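Local coordinates for 4-carboxymuconolactone decarboxylase (Sinorhizobium meliloti, PDB 4G9Q), which is probably a decarboxylase of 4-carboxymuconolactone in benzoate degradation, and may have the peroxiredoxin activity generally assigned to its family, at residues A[79-84]-A[108-113]; A[95-100]-A[134-139]. All coordinates share one frame; numbering follows the deposited sequence.

Contact 1 (A[79-84]-A[108-113])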
loop_
_atom_site.group_PDB
_atom_site.type_symbol
_atom_site.label_atom_id
_atom_site.label_comp_id
_atom_site.label_asym_id
_atom_site.label_seq_id
_atom_site.Cartn_x
_atom_site.Cartn_y
_atom_site.Cartn_z
ATOM N N VAL A 79 0.063 16.636 -8.926
ATOM C CA VAL A 79 0.280 16.024 -7.611
ATOM C C VAL A 79 -0.791 14.973 -7.306
ATOM O O VAL A 79 -0.488 13.884 -6.800
ATOM C CB VAL A 79 0.310 17.101 -6.504
ATOM C CG1 VAL A 79 0.250 16.479 -5.112
ATOM C CG2 VAL A 79 1.568 17.963 -6.645
ATOM N N THR A 80 -2.037 15.307 -7.625
ATOM C CA THR A 80 -3.170 14.422 -7.354
ATOM C C THR A 80 -3.108 13.166 -8.227
ATOM O O THR A 80 -3.282 12.050 -7.725
ATOM C CB THR A 80 -4.509 15.150 -7.547
ATOM O OG1 THR A 80 -4.506 16.345 -6.755
ATOM C CG2 THR A 80 -5.682 14.261 -7.106
ATOM N N ILE A 81 -2.847 13.347 -9.523
ATOM C CA ILE A 81 -2.702 12.197 -10.422
ATOM C C ILE A 81 -1.590 11.265 -9.932
ATOM O O ILE A 81 -1.781 10.043 -9.855
ATOM C CB ILE A 81 -2.477 12.636 -11.889
ATOM C CG1 ILE A 81 -3.790 13.180 -12.469
ATOM C CG2 ILE A 81 -1.956 11.475 -12.738
ATOM C CD1 ILE A 81 -3.608 13.825 -13.828
ATOM N N ALA A 82 -0.447 11.841 -9.572
ATOM C CA ALA A 82 0.679 11.047 -9.069
ATOM C C ALA A 82 0.288 10.252 -7.820
ATOM O O ALA A 82 0.594 9.058 -7.715
ATOM C CB ALA A 82 1.888 11.935 -8.809
ATOM N N ALA A 83 -0.421 10.899 -6.892
ATOM C CA ALA A 83 -0.883 10.234 -5.667
ATOM C C ALA A 83 -1.824 9.058 -5.959
ATOM O O ALA A 83 -1.656 7.959 -5.401
ATOM C CB ALA A 83 -1.557 11.233 -4.742
ATOM N N LEU A 84 -2.803 9.288 -6.835
ATOM C CA LEU A 84 -3.784 8.257 -7.193
ATOM C C LEU A 84 -3.122 7.069 -7.873
ATOM O O LEU A 84 -3.463 5.921 -7.587
ATOM C CB LEU A 84 -4.883 8.834 -8.088
ATOM C CG LEU A 84 -5.764 9.915 -7.454
ATOM C CD1 LEU A 84 -6.656 10.535 -8.505
ATOM C CD2 LEU A 84 -6.597 9.379 -6.305
ATOM N N SER A 108 0.154 15.100 -23.051
ATOM C CA SER A 108 1.508 14.540 -23.098
ATOM C C SER A 108 2.138 14.457 -21.706
ATOM O O SER A 108 2.934 13.556 -21.432
ATOM C CB SER A 108 2.397 15.346 -24.049
ATOM O OG SER A 108 2.523 16.692 -23.625
ATOM N N GLU A 109 1.771 15.392 -20.832
ATOM C CA GLU A 109 2.274 15.411 -19.453
ATOM C C GLU A 109 1.644 14.297 -18.605
ATOM O O GLU A 109 2.326 13.663 -17.794
ATOM C CB GLU A 109 2.069 16.790 -18.829
ATOM C CG GLU A 109 3.009 17.849 -19.423
ATOM C CD GLU A 109 2.674 19.258 -18.981
ATOM O OE1 GLU A 109 1.478 19.558 -18.789
ATOM O OE2 GLU A 109 3.613 20.073 -18.836
ATOM N N ILE A 110 0.352 14.050 -18.814
ATOM C CA ILE A 110 -0.335 12.931 -18.164
ATOM C C ILE A 110 0.270 11.621 -18.664
ATOM O O ILE A 110 0.606 10.741 -17.872
ATOM C CB ILE A 110 -1.871 12.969 -18.412
ATOM C CG1 ILE A 110 -2.459 14.244 -17.799
ATOM C CG2 ILE A 110 -2.551 11.700 -17.866
ATOM C CD1 ILE A 110 -3.965 14.404 -17.964
ATOM N N SER A 111 0.422 11.521 -19.983
ATOM C CA SER A 111 1.062 10.378 -20.627
ATOM C C SER A 111 2.428 10.088 -20.007
ATOM O O SER A 111 2.739 8.935 -19.649
ATOM C CB SER A 111 1.199 10.651 -22.133
ATOM O OG SER A 111 1.761 9.543 -22.802
ATOM N N GLU A 112 3.238 11.136 -19.860
ATOM C CA GLU A 112 4.592 10.978 -19.326
ATOM C C GLU A 112 4.602 10.651 -17.833
ATOM O O GLU A 112 5.481 9.926 -17.365
ATOM C CB GLU A 112 5.444 12.216 -19.631
ATOM C CG GLU A 112 6.938 12.053 -19.323
ATOM C CD GLU A 112 7.631 11.008 -20.187
ATOM O OE1 GLU A 112 7.017 10.499 -21.158
ATOM O OE2 GLU A 112 8.803 10.693 -19.895
ATOM N N THR A 113 3.618 11.162 -17.093
ATOM C CA THR A 113 3.518 10.858 -15.661
ATOM C C THR A 113 3.311 9.358 -15.446
ATOM O O THR A 113 3.939 8.751 -14.570
ATOM C CB THR A 113 2.392 11.673 -14.993
ATOM O OG1 THR A 113 2.722 13.061 -15.081
ATOM C CG2 THR A 113 2.232 11.292 -13.516
#
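I81 of helix 73-86 reaches across to I110 and T113 of helix 107-120; the nearest CA atoms of the two segments, those of I81 and I110, are 8.1 Å apart. From CB, which points at the partner helix, the side chain forks. CG1 lies beside the backbone N and carries the longer branch, with chi2 extended at 171°. Its tip, I81 CD1, rests 4.2 Å from I110 CG1 and equally far from I110 CD1, and the two isoleucine side chains meet nearly at right angles. The shorter branch, I81 CG2, comes within 4.3 Å of T113 CG2.

With OG1 held by its own helix, T113 turns CG2 to I81: T113 OG1 donates to E109 O over 2.8 Å, tilted 31° from the carbonyl plane. T113 N bonds to E109 O from the opposite face, so one carbonyl oxygen takes two donors. The carboxylate of E109 is turned to other partners, a salt bridge to R74 and the amide N of K106.

No hydrogen bond crosses between the two segments. These helices of the family's all-alpha bundle are therefore joined here by van der Waals contact between branched aliphatic groups, and T113, the one residue bearing a hydroxyl among those that touch, has its bond supplied from within its own helix.

Contact 2 (A[95-100]-A[134-139]); sequences YYADQA and SEAFAK
D98 OD1, across from A136, is gripped by a water that donates to it at 2.7 Å and by a salt bridge to R140, just beyond 134-139. The same water donates to A136 O at 2.8 Å, bridging helices 93-102 and 130-139 of this all-alpha, AhpD-like fold. D98 presents its carboxylate there because CG stands opposite the backbone N (chi1 178°).

Beside the water bridge the two backbones come very near each other, with D98 CA and A136 CA 5.6 Å apart. Small residues permit this: A136 CB meets A97 CB at 4.0 Å and also sits 4.2 Å from D98 N, over the backbone of the facing helix. The joint thus combines a methyl-to-methyl contact with a solvent-mediated polar link.

F137 starts away from 95-100, and its side chain packs on L101 and I110 and on S48 of a second subunit. On the far side of helix 93-102, Q99 CG covers one face of the Y95 ring. Within 134-139, residues one turn apart form a salt bridge, in which E135 OE2 accepts from K139 NZ at 2.9 Å through its anti lone pair.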
loop_
_atom_site.group_PDB
_atom_site.type_symbol
_atom_site.label_atom_id
_atom_site.label_comp_id
_atom_site.label_asym_id
_atom_site.label_seq_id
_atom_site.Cartn_x
_atom_site.Cartn_y
_atom_site.Cartn_z
ATOM N N TYR A 95 -12.115 10.852 -13.501
ATOM C CA TYR A 95 -12.490 12.185 -13.057
ATOM C C TYR A 95 -11.269 13.094 -12.930
ATOM O O TYR A 95 -11.262 14.211 -13.452
ATOM C CB TYR A 95 -13.262 12.127 -11.728
ATOM C CG TYR A 95 -13.520 13.491 -11.139
ATOM C CD1 TYR A 95 -14.581 14.280 -11.588
ATOM C CD2 TYR A 95 -12.690 14.007 -10.140
ATOM C CE1 TYR A 95 -14.808 15.544 -11.051
ATOM C CE2 TYR A 95 -12.909 15.259 -9.603
ATOM C CZ TYR A 95 -13.969 16.023 -10.059
ATOM O OH TYR A 95 -14.172 17.267 -9.524
ATOM N N TYR A 96 -10.230 12.612 -12.250
ATOM C CA TYR A 96 -9.084 13.469 -11.953
ATOM C C TYR A 96 -8.210 13.805 -13.156
ATOM O O TYR A 96 -7.646 14.895 -13.215
ATOM C CB TYR A 96 -8.270 12.948 -10.762
ATOM C CG TYR A 96 -8.873 13.397 -9.447
ATOM C CD1 TYR A 96 -8.755 14.720 -9.025
ATOM C CD2 TYR A 96 -9.596 12.513 -8.650
ATOM C CE1 TYR A 96 -9.322 15.148 -7.829
ATOM C CE2 TYR A 96 -10.165 12.930 -7.453
ATOM C CZ TYR A 96 -10.023 14.246 -7.050
ATOM O OH TYR A 96 -10.590 14.663 -5.869
ATOM N N ALA A 97 -8.123 12.888 -14.120
ATOM C CA ALA A 97 -7.397 13.168 -15.363
ATOM C C ALA A 97 -8.154 14.189 -16.201
ATOM O O ALA A 97 -7.544 15.080 -16.790
ATOM C CB ALA A 97 -7.136 11.890 -16.163
ATOM N N ASP A 98 -9.483 14.070 -16.238
ATOM C CA ASP A 98 -10.318 15.059 -16.921
ATOM C C ASP A 98 -10.116 16.440 -16.299
ATOM O O ASP A 98 -9.932 17.427 -17.009
ATOM C CB ASP A 98 -11.799 14.667 -16.869
ATOM C CG ASP A 98 -12.695 15.702 -17.534
ATOM O OD1 ASP A 98 -12.800 15.687 -18.775
ATOM O OD2 ASP A 98 -13.290 16.534 -16.817
ATOM N N GLN A 99 -10.151 16.497 -14.969
ATOM C CA GLN A 99 -9.928 17.751 -14.252
ATOM C C GLN A 99 -8.545 18.316 -14.543
ATOM O O GLN A 99 -8.389 19.527 -14.690
ATOM C CB GLN A 99 -10.105 17.564 -12.747
ATOM C CG GLN A 99 -11.553 17.511 -12.280
ATOM C CD GLN A 99 -12.318 18.800 -12.540
ATOM O OE1 GLN A 99 -11.873 19.893 -12.175
ATOM N NE2 GLN A 99 -13.480 18.674 -13.169
ATOM N N ALA A 100 -7.542 17.441 -14.629
ATOM C CA ALA A 100 -6.179 17.882 -14.932
ATOM C C ALA A 100 -6.112 18.577 -16.292
ATOM O O ALA A 100 -5.505 19.641 -16.430
ATOM C CB ALA A 100 -5.211 16.707 -14.882
ATOM N N SER A 134 -7.612 6.285 -20.527
ATOM C CA SER A 134 -8.072 6.161 -21.921
ATOM C C SER A 134 -9.504 6.661 -22.071
ATOM O O SER A 134 -9.840 7.297 -23.068
ATOM C CB SER A 134 -7.936 4.728 -22.453
ATOM O OG SER A 134 -8.873 3.850 -21.855
ATOM N N GLU A 135 -10.336 6.384 -21.068
ATOM C CA GLU A 135 -11.715 6.872 -21.059
ATOM C C GLU A 135 -11.755 8.403 -20.988
ATOM O O GLU A 135 -12.507 9.046 -21.728
ATOM C CB GLU A 135 -12.504 6.249 -19.906
ATOM C CG GLU A 135 -13.986 6.621 -19.894
ATOM C CD GLU A 135 -14.745 6.028 -18.720
ATOM O OE1 GLU A 135 -14.378 4.925 -18.251
ATOM O OE2 GLU A 135 -15.723 6.663 -18.271
ATOM N N ALA A 136 -10.935 8.976 -20.107
ATOM C CA ALA A 136 -10.831 10.427 -19.973
ATOM C C ALA A 136 -10.393 11.070 -21.288
ATOM O O ALA A 136 -10.966 12.082 -21.708
ATOM C CB ALA A 136 -9.874 10.791 -18.849
ATOM N N PHE A 137 -9.395 10.469 -21.939
ATOM C CA PHE A 137 -8.896 10.957 -23.226
ATOM C C PHE A 137 -9.940 10.836 -24.334
ATOM O O PHE A 137 -10.118 11.766 -25.124
ATOM C CB PHE A 137 -7.617 10.216 -23.648
ATOM C CG PHE A 137 -6.373 10.650 -22.907
ATOM C CD1 PHE A 137 -6.382 11.756 -22.060
ATOM C CD2 PHE A 137 -5.180 9.956 -23.084
ATOM C CE1 PHE A 137 -5.220 12.153 -21.383
ATOM C CE2 PHE A 137 -4.011 10.348 -22.414
ATOM C CZ PHE A 137 -4.036 11.453 -21.565
ATOM N N ALA A 138 -10.618 9.691 -24.391
ATOM C CA ALA A 138 -11.643 9.448 -25.417
ATOM C C ALA A 138 -12.775 10.475 -25.362
ATOM O O ALA A 138 -13.200 10.980 -26.400
ATOM C CB ALA A 138 -12.195 8.028 -25.312
ATOM N N LYS A 139 -13.236 10.793 -24.152
ATOM C CA LYS A 139 -14.318 11.765 -23.953
ATOM C C LYS A 139 -13.944 13.167 -24.443
ATOM O O LYS A 139 -14.815 13.929 -24.872
ATOM C CB LYS A 139 -14.739 11.824 -22.476
ATOM C CG LYS A 139 -15.126 10.479 -21.862
ATOM C CD LYS A 139 -16.599 10.132 -22.043
ATOM C CE LYS A 139 -16.960 8.853 -21.278
ATOM N NZ LYS A 139 -16.721 8.975 -19.802
HETATM O O HOH W 1 -12.892 13.245 -19.983
#

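The centres of the two contacts lie 11 Å apart, and their segments alternate along the chain: 79-84, 95-100, 108-113, then 134-139. Helix 93-102, which belongs to contact 2, follows helix 73-86 and precedes helix 107-120, the two partners of contact 1. I81 CD1 lies 3.5 Å from A100 CB, and I110 CD1 lies 3.8 Å from A97 O. Helix 93-102 thus packs on the other three helices, joining contact 1, whose centre is about 6 Å from the centre of the chain, to contact 2, whose centre is about 16 Å from it. Residues of both pairs of segments, S111 in one and S134 and F137 in the other, also touch a second subunit of the trimer.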